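Local atomic coordinates of rhusiopathiae surface protein B (Erysipelothrix rhusiopathiae, PDB entry 3V10), a protein that probably binds collagen as a cell-wall-anchored surface adhesin, this chain being its collagen-binding region built from immunoglobulin-like folded domains. Residues Ile28-Ala33 / Val61-Leu66; Leu53-Asn58 / Leu117-Asp122; Thr282-Asp287 / Leu292-Pro297. All coordinates share one frame; numbering follows the deposited sequence.

Contact 1. Residues Ile28-Ala33 / Val61-Leu66; sequences IEFNLA and VSLRSL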
loop_
_atom_site.group_PDB
_atom_site.type_symbol
_atom_site.label_atom_id
_atom_site.label_comp_id
_atom_site.label_asym_id
_atom_site.label_seq_id
_atom_site.Cartn_x
_atom_site.Cartn_y
_atom_site.Cartn_z
ATOM N N ILE A 28 2.952 -2.465 6.313
ATOM C CA ILE A 28 3.807 -2.909 7.405
ATOM C C ILE A 28 3.702 -4.422 7.242
ATOM O O ILE A 28 2.619 -4.987 7.368
ATOM C CB ILE A 28 3.278 -2.468 8.786
ATOM C CG1 ILE A 28 3.403 -0.947 8.912
ATOM C CG2 ILE A 28 4.078 -3.131 9.890
ATOM C CD1 ILE A 28 2.977 -0.373 10.247
ATOM N N GLU A 29 4.825 -5.061 6.930
ATOM C CA GLU A 29 4.855 -6.496 6.674
ATOM C C GLU A 29 5.178 -7.402 7.848
ATOM O O GLU A 29 6.060 -7.115 8.661
ATOM C CB GLU A 29 5.855 -6.802 5.561
ATOM C CG GLU A 29 5.616 -6.067 4.271
ATOM C CD GLU A 29 6.836 -6.105 3.378
ATOM O OE1 GLU A 29 7.386 -7.210 3.175
ATOM O OE2 GLU A 29 7.248 -5.034 2.886
ATOM N N PHE A 30 4.459 -8.516 7.905
ATOM C CA PHE A 30 4.658 -9.509 8.943
ATOM C C PHE A 30 4.963 -10.829 8.258
ATOM O O PHE A 30 4.241 -11.250 7.357
ATOM C CB PHE A 30 3.399 -9.648 9.802
ATOM C CG PHE A 30 3.141 -8.467 10.683
ATOM C CD1 PHE A 30 3.718 -8.388 11.945
ATOM C CD2 PHE A 30 2.351 -7.414 10.240
ATOM C CE1 PHE A 30 3.514 -7.277 12.755
ATOM C CE2 PHE A 30 2.139 -6.292 11.041
ATOM C CZ PHE A 30 2.722 -6.225 12.303
ATOM N N ASN A 31 6.058 -11.460 8.663
ATOM C CA ASN A 31 6.442 -12.745 8.101
ATOM C C ASN A 31 6.346 -13.780 9.210
ATOM O O ASN A 31 6.870 -13.578 10.306
ATOM C CB ASN A 31 7.869 -12.695 7.564
ATOM C CG ASN A 31 8.374 -14.059 7.156
ATOM O OD1 ASN A 31 7.970 -14.605 6.128
ATOM N ND2 ASN A 31 9.253 -14.628 7.973
ATOM N N LEU A 32 5.680 -14.890 8.920
ATOM C CA LEU A 32 5.493 -15.944 9.904
ATOM C C LEU A 32 5.683 -17.325 9.286
ATOM O O LEU A 32 5.242 -17.589 8.168
ATOM C CB LEU A 32 4.085 -15.821 10.503
ATOM C CG LEU A 32 3.639 -16.785 11.599
ATOM C CD1 LEU A 32 4.396 -16.490 12.890
ATOM C CD2 LEU A 32 2.136 -16.634 11.815
ATOM N N ALA A 33 6.351 -18.206 10.019
ATOM C CA ALA A 33 6.583 -19.562 9.557
ATOM C C ALA A 33 6.126 -20.520 10.644
ATOM O O ALA A 33 6.242 -20.218 11.829
ATOM C CB ALA A 33 8.067 -19.772 9.260
ATOM N N VAL A 61 -3.744 4.422 17.189
ATOM C CA VAL A 61 -3.182 3.719 16.038
ATOM C C VAL A 61 -3.568 2.241 16.016
ATOM O O VAL A 61 -3.358 1.518 16.989
ATOM C CB VAL A 61 -1.636 3.826 16.033
ATOM C CG1 VAL A 61 -1.057 3.139 14.794
ATOM C CG2 VAL A 61 -1.223 5.277 16.074
ATOM N N SER A 62 -4.140 1.797 14.901
ATOM C CA SER A 62 -4.538 0.404 14.746
ATOM C C SER A 62 -4.046 -0.137 13.414
ATOM O O SER A 62 -4.152 0.530 12.387
ATOM C CB SER A 62 -6.068 0.261 14.817
ATOM O OG SER A 62 -6.551 0.490 16.133
ATOM N N LEU A 63 -3.480 -1.337 13.441
ATOM C CA LEU A 63 -3.014 -1.977 12.219
ATOM C C LEU A 63 -4.115 -2.925 11.792
ATOM O O LEU A 63 -4.748 -3.558 12.636
ATOM C CB LEU A 63 -1.722 -2.761 12.459
ATOM C CG LEU A 63 -0.429 -1.956 12.307
ATOM C CD1 LEU A 63 -0.373 -0.875 13.371
ATOM C CD2 LEU A 63 0.768 -2.891 12.427
ATOM N N ARG A 64 -4.352 -3.011 10.489
ATOM C CA ARG A 64 -5.398 -3.885 9.974
ATOM C C ARG A 64 -5.036 -4.407 8.589
ATOM O O ARG A 64 -4.123 -3.894 7.931
ATOM C CB ARG A 64 -6.732 -3.133 9.907
ATOM C CG ARG A 64 -6.788 -2.026 8.860
ATOM C CD ARG A 64 -8.208 -1.505 8.697
ATOM N NE ARG A 64 -8.368 -0.686 7.497
ATOM C CZ ARG A 64 -7.769 0.484 7.307
ATOM N NH1 ARG A 64 -7.968 1.160 6.187
ATOM N NH2 ARG A 64 -6.970 0.980 8.238
ATOM N N SER A 65 -5.741 -5.446 8.158
ATOM C CA SER A 65 -5.504 -6.015 6.839
ATOM C C SER A 65 -5.977 -4.997 5.799
ATOM O O SER A 65 -6.799 -4.134 6.102
ATOM C CB SER A 65 -6.288 -7.327 6.687
ATOM O OG SER A 65 -6.373 -7.727 5.329
ATOM N N LEU A 66 -5.450 -5.078 4.583
ATOM C CA LEU A 66 -5.869 -4.162 3.520
ATOM C C LEU A 66 -7.183 -4.641 2.913
ATOM O O LEU A 66 -7.850 -3.907 2.179
ATOM C CB LEU A 66 -4.830 -4.110 2.399
ATOM C CG LEU A 66 -3.564 -3.269 2.548
ATOM C CD1 LEU A 66 -2.779 -3.692 3.783
ATOM C CD2 LEU A 66 -2.722 -3.444 1.283
#

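Contact 2. Residues Leu53-Asn58 / Leu117-Asp122; sequences LTLPSN and LKSVYD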
loop_
_atom_site.group_PDB
_atom_site.type_symbol
_atom_site.label_atom_id
_atom_site.label_comp_id
_atom_site.label_asym_id
_atom_site.label_seq_id
_atom_site.Cartn_x
_atom_site.Cartn_y
_atom_site.Cartn_z
ATOM N N LEU A 53 -4.199 -14.588 14.213
ATOM C CA LEU A 53 -3.202 -13.533 14.287
ATOM C C LEU A 53 -3.938 -12.255 14.679
ATOM O O LEU A 53 -5.050 -12.006 14.213
ATOM C CB LEU A 53 -2.522 -13.354 12.924
ATOM C CG LEU A 53 -1.890 -14.623 12.343
ATOM C CD1 LEU A 53 -1.280 -14.328 10.977
ATOM C CD2 LEU A 53 -0.833 -15.145 13.295
ATOM N N THR A 54 -3.326 -11.457 15.546
ATOM C CA THR A 54 -3.938 -10.213 15.989
ATOM C C THR A 54 -2.979 -9.047 15.824
ATOM O O THR A 54 -2.010 -8.926 16.565
ATOM C CB THR A 54 -4.355 -10.288 17.466
ATOM O OG1 THR A 54 -5.193 -11.432 17.669
ATOM C CG2 THR A 54 -5.117 -9.033 17.869
ATOM N N LEU A 55 -3.257 -8.193 14.846
ATOM C CA LEU A 55 -2.427 -7.028 14.600
ATOM C C LEU A 55 -2.560 -6.095 15.805
ATOM O O LEU A 55 -3.631 -5.973 16.396
ATOM C CB LEU A 55 -2.865 -6.342 13.303
ATOM C CG LEU A 55 -2.543 -7.151 12.040
ATOM C CD1 LEU A 55 -3.339 -6.626 10.857
ATOM C CD2 LEU A 55 -1.036 -7.103 11.757
ATOM N N PRO A 56 -1.466 -5.420 16.181
ATOM C CA PRO A 56 -1.458 -4.507 17.328
ATOM C C PRO A 56 -2.222 -3.206 17.131
ATOM O O PRO A 56 -2.533 -2.811 16.010
ATOM C CB PRO A 56 0.032 -4.264 17.553
ATOM C CG PRO A 56 0.540 -4.219 16.133
ATOM C CD PRO A 56 -0.181 -5.376 15.460
ATOM N N SER A 57 -2.520 -2.538 18.238
ATOM C CA SER A 57 -3.226 -1.271 18.174
ATOM C C SER A 57 -3.291 -0.647 19.554
ATOM O O SER A 57 -3.093 -1.325 20.554
ATOM C CB SER A 57 -4.657 -1.491 17.683
ATOM O OG SER A 57 -5.392 -2.233 18.642
ATOM N N ASN A 58 -3.536 0.656 19.600
ATOM C CA ASN A 58 -3.728 1.333 20.876
ATOM C C ASN A 58 -4.935 2.229 20.651
ATOM O O ASN A 58 -5.712 1.973 19.737
ATOM C CB ASN A 58 -2.483 2.115 21.353
ATOM C CG ASN A 58 -2.024 3.183 20.388
ATOM O OD1 ASN A 58 -2.820 3.808 19.698
ATOM N ND2 ASN A 58 -0.714 3.422 20.368
ATOM N N LEU A 117 2.023 -11.535 5.723
ATOM C CA LEU A 117 0.872 -10.661 5.915
ATOM C C LEU A 117 1.189 -9.189 5.702
ATOM O O LEU A 117 2.200 -8.687 6.176
ATOM C CB LEU A 117 0.320 -10.866 7.332
ATOM C CG LEU A 117 -0.812 -9.972 7.841
ATOM C CD1 LEU A 117 -2.090 -10.230 7.059
ATOM C CD2 LEU A 117 -1.039 -10.266 9.320
ATOM N N LYS A 118 0.308 -8.504 4.980
ATOM C CA LYS A 118 0.477 -7.084 4.714
ATOM C C LYS A 118 -0.549 -6.327 5.537
ATOM O O LYS A 118 -1.705 -6.743 5.621
ATOM C CB LYS A 118 0.267 -6.801 3.223
ATOM C CG LYS A 118 1.187 -7.609 2.324
ATOM C CD LYS A 118 2.640 -7.400 2.724
ATOM C CE LYS A 118 3.588 -8.255 1.902
ATOM N NZ LYS A 118 3.622 -7.825 0.476
ATOM N N SER A 119 -0.137 -5.219 6.145
ATOM C CA SER A 119 -1.060 -4.438 6.958
ATOM C C SER A 119 -0.942 -2.944 6.698
ATOM O O SER A 119 0.058 -2.468 6.162
ATOM C CB SER A 119 -0.822 -4.712 8.449
ATOM O OG SER A 119 0.419 -4.178 8.874
ATOM N N VAL A 120 -1.985 -2.217 7.069
ATOM C CA VAL A 120 -2.022 -0.771 6.915
ATOM C C VAL A 120 -2.447 -0.206 8.262
ATOM O O VAL A 120 -3.173 -0.863 9.014
ATOM C CB VAL A 120 -3.047 -0.349 5.823
ATOM C CG1 VAL A 120 -4.417 -0.952 6.122
ATOM C CG2 VAL A 120 -3.146 1.160 5.753
ATOM N N TYR A 121 -1.982 0.992 8.596
ATOM C CA TYR A 121 -2.373 1.574 9.870
ATOM C C TYR A 121 -3.101 2.897 9.737
ATOM O O TYR A 121 -2.864 3.669 8.807
ATOM C CB TYR A 121 -1.165 1.759 10.805
ATOM C CG TYR A 121 -0.178 2.834 10.406
ATOM C CD1 TYR A 121 0.944 2.527 9.641
ATOM C CD2 TYR A 121 -0.348 4.154 10.826
ATOM C CE1 TYR A 121 1.882 3.501 9.308
ATOM C CE2 TYR A 121 0.583 5.142 10.497
ATOM C CZ TYR A 121 1.698 4.803 9.741
ATOM O OH TYR A 121 2.654 5.749 9.449
ATOM N N ASP A 122 -4.017 3.123 10.671
ATOM C CA ASP A 122 -4.779 4.356 10.741
ATOM C C ASP A 122 -4.217 5.067 11.960
ATOM O O ASP A 122 -3.765 4.421 12.900
ATOM C CB ASP A 122 -6.270 4.081 10.959
ATOM C CG ASP A 122 -6.933 3.444 9.754
ATOM O OD1 ASP A 122 -6.706 3.923 8.619
ATOM O OD2 ASP A 122 -7.695 2.471 9.944
#

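Contact 3. Residues Thr282-Asp287 / Leu292-Pro297; sequences TIEYKD and LVTDTP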
loop_
_atom_site.group_PDB
_atom_site.type_symbol
_atom_site.label_atom_id
_atom_site.label_comp_id
_atom_site.label_asym_id
_atom_site.label_seq_id
_atom_site.Cartn_x
_atom_site.Cartn_y
_atom_site.Cartn_z
ATOM N N THR A 282 8.440 13.419 -15.441
ATOM C CA THR A 282 9.312 14.551 -15.710
ATOM C C THR A 282 8.410 15.755 -15.943
ATOM O O THR A 282 7.274 15.615 -16.392
ATOM C CB THR A 282 10.209 14.307 -16.952
ATOM O OG1 THR A 282 9.395 14.139 -18.121
ATOM C CG2 THR A 282 11.051 13.051 -16.750
ATOM N N ILE A 283 8.901 16.939 -15.606
ATOM C CA ILE A 283 8.101 18.135 -15.796
ATOM C C ILE A 283 8.980 19.238 -16.351
ATOM O O ILE A 283 10.188 19.269 -16.102
ATOM C CB ILE A 283 7.455 18.596 -14.451
ATOM C CG1 ILE A 283 6.490 19.758 -14.702
ATOM C CG2 ILE A 283 8.539 19.002 -13.445
ATOM C CD1 ILE A 283 5.729 20.191 -13.469
ATOM N N GLU A 284 8.378 20.116 -17.139
ATOM C CA GLU A 284 9.107 21.240 -17.696
ATOM C C GLU A 284 8.173 22.424 -17.766
ATOM O O GLU A 284 6.998 22.287 -18.119
ATOM C CB GLU A 284 9.647 20.932 -19.090
ATOM C CG GLU A 284 10.742 21.912 -19.514
ATOM C CD GLU A 284 11.475 21.470 -20.764
ATOM O OE1 GLU A 284 11.210 22.035 -21.845
ATOM O OE2 GLU A 284 12.311 20.545 -20.660
ATOM N N TYR A 285 8.708 23.587 -17.418
ATOM C CA TYR A 285 7.960 24.837 -17.439
ATOM C C TYR A 285 8.924 25.960 -17.086
ATOM O O TYR A 285 10.053 25.706 -16.688
ATOM C CB TYR A 285 6.837 24.815 -16.399
ATOM C CG TYR A 285 7.315 24.633 -14.972
ATOM C CD1 TYR A 285 7.741 23.388 -14.513
ATOM C CD2 TYR A 285 7.374 25.715 -14.092
ATOM C CE1 TYR A 285 8.217 23.219 -13.211
ATOM C CE2 TYR A 285 7.850 25.557 -12.788
ATOM C CZ TYR A 285 8.269 24.307 -12.357
ATOM O OH TYR A 285 8.750 24.149 -11.073
ATOM N N LYS A 286 8.483 27.200 -17.262
ATOM C CA LYS A 286 9.288 28.360 -16.886
ATOM C C LYS A 286 8.617 28.856 -15.608
ATOM O O LYS A 286 7.403 29.051 -15.596
ATOM C CB LYS A 286 9.219 29.449 -17.960
ATOM C CG LYS A 286 10.154 29.238 -19.144
ATOM C CD LYS A 286 9.956 30.333 -20.182
ATOM C CE LYS A 286 10.838 30.126 -21.412
ATOM N NZ LYS A 286 12.147 30.832 -21.311
ATOM N N ASP A 287 9.379 29.036 -14.531
ATOM C CA ASP A 287 8.779 29.496 -13.283
ATOM C C ASP A 287 8.306 30.940 -13.390
ATOM O O ASP A 287 8.396 31.556 -14.451
ATOM C CB ASP A 287 9.745 29.340 -12.096
ATOM C CG ASP A 287 11.076 30.042 -12.310
ATOM O OD1 ASP A 287 11.106 31.088 -12.989
ATOM O OD2 ASP A 287 12.095 29.547 -11.776
ATOM N N LEU A 292 13.625 28.513 -16.948
ATOM C CA LEU A 292 13.251 27.154 -17.310
ATOM C C LEU A 292 13.628 26.173 -16.210
ATOM O O LEU A 292 14.783 26.127 -15.773
ATOM C CB LEU A 292 13.945 26.758 -18.615
ATOM C CG LEU A 292 13.435 25.517 -19.345
ATOM C CD1 LEU A 292 11.994 25.741 -19.780
ATOM C CD2 LEU A 292 14.321 25.237 -20.544
ATOM N N VAL A 293 12.650 25.389 -15.765
ATOM C CA VAL A 293 12.878 24.404 -14.718
ATOM C C VAL A 293 12.988 23.029 -15.369
ATOM O O VAL A 293 12.002 22.489 -15.878
ATOM C CB VAL A 293 11.724 24.398 -13.705
ATOM C CG1 VAL A 293 11.975 23.355 -12.637
ATOM C CG2 VAL A 293 11.579 25.780 -13.081
ATOM N N THR A 294 14.191 22.467 -15.348
ATOM C CA THR A 294 14.436 21.161 -15.959
ATOM C C THR A 294 15.151 20.216 -15.004
ATOM O O THR A 294 15.498 19.102 -15.382
ATOM C CB THR A 294 15.330 21.307 -17.210
ATOM O OG1 THR A 294 16.610 21.837 -16.825
ATOM C CG2 THR A 294 14.689 22.243 -18.220
ATOM N N ASP A 295 15.335 20.656 -13.764
ATOM C CA ASP A 295 16.073 19.889 -12.771
ATOM C C ASP A 295 15.301 19.445 -11.538
ATOM O O ASP A 295 15.900 19.187 -10.492
ATOM C CB ASP A 295 17.281 20.718 -12.324
ATOM C CG ASP A 295 16.875 21.952 -11.536
ATOM O OD1 ASP A 295 15.693 22.366 -11.612
ATOM O OD2 ASP A 295 17.738 22.518 -10.835
ATOM N N THR A 296 13.982 19.340 -11.646
ATOM C CA THR A 296 13.189 18.921 -10.491
ATOM C C THR A 296 13.707 17.580 -9.952
ATOM O O THR A 296 13.853 16.613 -10.693
ATOM C CB THR A 296 11.710 18.799 -10.869
ATOM O OG1 THR A 296 11.270 20.037 -11.436
ATOM C CG2 THR A 296 10.866 18.484 -9.636
ATOM N N PRO A 297 14.018 17.517 -8.648
ATOM C CA PRO A 297 14.524 16.278 -8.049
ATOM C C PRO A 297 13.619 15.074 -8.287
ATOM O O PRO A 297 12.395 15.197 -8.266
ATOM C CB PRO A 297 14.630 16.635 -6.567
ATOM C CG PRO A 297 14.985 18.095 -6.608
ATOM C CD PRO A 297 14.040 18.623 -7.673
HETATM O O HOH W 1 12.107 19.622 -14.051
HETATM O O HOH W 2 9.127 21.499 -10.319
#

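Contact 1. Residues Ile28-Ala33 / Val61-Leu66
The ring of F30 meets L63 at its edge: methyl CD2 of L63 lies in the ring plane, 3.9 Å from both F30 CE2 and F30 CZ, so segment 61-66 uses the rim of the ring and not a face. L55, V15 and I149 also pack on the F30 side chain. With CG of F30 anti to its carbonyl carbon (chi1 -71°), the phenyl group lies on the same side of the strand as I28, and L63 CD2 fits where the two residues meet. From the other flank CD1 of I28 comes to 4.0 Å from that same L63 CD2, while I28 CG2 approaches it at 4.2 Å. The leucine side chain crosses both partners at about a right angle and meets them with a single methyl. Branched isoleucine gives two methyls to the contact, phenylalanine a broad rim, and leucine a branched end whose CD2 reaches both. I28 and F30, two residues apart on one strand, both point toward L63, although the closest CA atoms, those of I28 and L63, are 8.4 Å apart. Strands 28-35 and 61-65 are each antiparallel neighbours of strand 112-123. All three touching residues are buried in the immunoglobulin-like domain, and every touching atom is carbon; the attraction is therefore dispersion and the hydrophobic effect, which depend on close fit rather than on precise bond direction.

Contact 2. Residues Leu53-Asn58 / Leu117-Asp122
L55 reaches across to L117 and S119, and its side chain can be followed outward atom by atom. CB leaves the backbone toward segment 117-122. CG stands anti to the carbonyl carbon (chi1 -70°), and carries the fork toward that segment, where the methyls do the touching. CD1 settles 4.0 Å from S119 CB. CD2 lies 4.0 Å from L117 CD2 and also 4.1 Å from S119 CB, so the small serine methylene takes both prongs. L117 crosses L55 at a slant; its CG is anti to the backbone N, and CD2 is the methyl that meets the other leucine. That CD2 has a second, looser neighbour in L53 CD1, at 4.4 Å. Leucine suits these places: one reaching from L55 is enough where the CA atoms of L55 and S119 are 8.2 Å apart, whereas at L53 and L117, with CA atoms 9.7 Å apart, leucines reach from both sides. Serine is small enough to let the fork come close, and its buried hydroxyl is satisfied elsewhere: S119 OG is hydrogen-bonded to I28 O, so the face offered to L55 is carbon.

K118 and V120 point away from segment 53-58, and K118 NZ is held by the carbonyl oxygens of N307 and F309. The buried leucines contribute to the interior of the immunoglobulin-like beta sandwich. Strand 50-54 runs antiparallel to 96-101, whose I97 touches both L53 and L117, whereas strand 112-123 pairs antiparallel with 28-35, 61-65 and 311-315.

Contact 3. Residues Thr282-Asp287 / Leu292-Pro297
Y285 and V293 meet because of their first torsions: the tyrosine CG sits between its backbone N and carbonyl carbon (chi1 60°), which turns one ring face to V293, and V293 holds CG1 anti to its own N (chi1 179°), so that both methyls lie over that same face. V293 CB stands over it too, 3.9 Å from the ring centroid of Y285, in a CH-pi contact; CG1 reaches toward the hydroxyl and CG2 lies 3.7 Å from Y285 CZ. F166 stacks on the same tyrosine. Between the backbones V293 N donates to Y285 O at 2.8 Å in a nearly straight bond (174°). Next to it K286 and L292 form a non-hydrogen-bonded antiparallel pair, with L292 CD1 4.0 Å from K286 CG. The hairpin joins strand 276-286 to the short strand 292-293 in an antiparallel sheet of the collagen-binding domain, where 276-286 also pairs with 198-204.

Beyond V293 the chain departs from the strand, and water takes over. One molecule donates to I283 O and accepts from T296 N; another, in the plane of the tyrosine ring at its edge, bonds Y285 OH at 2.8 Å and T296 OG1 at the same distance. Tyrosine thus offers a face to valine and a hydroxyl to water, so this hairpin is closed by one direct backbone bond, apolar contact and water bridges together.

Contacts 1 and 2 belong together: their centres are 4 Å apart and their segments interleave along the chain, in the order 28-33, 53-58, 61-66, 117-122. They share strand 112-123 as a neighbour of 28-35 and 61-65, and touch directly, F30 packing on L55 and its O probably accepting from L117 N. Both build one core of the N-terminal immunoglobulin-like domain. Contact 3 follows later in sequence, a local hairpin from strand 276-286 in a separate antiparallel sheet, its centre about 39 and 40 Å from theirs. The contacts thus lie in two different domains, which the returning strand 311-315 also ties together; in the collagen hug model two such domains are thought to embrace the ligand.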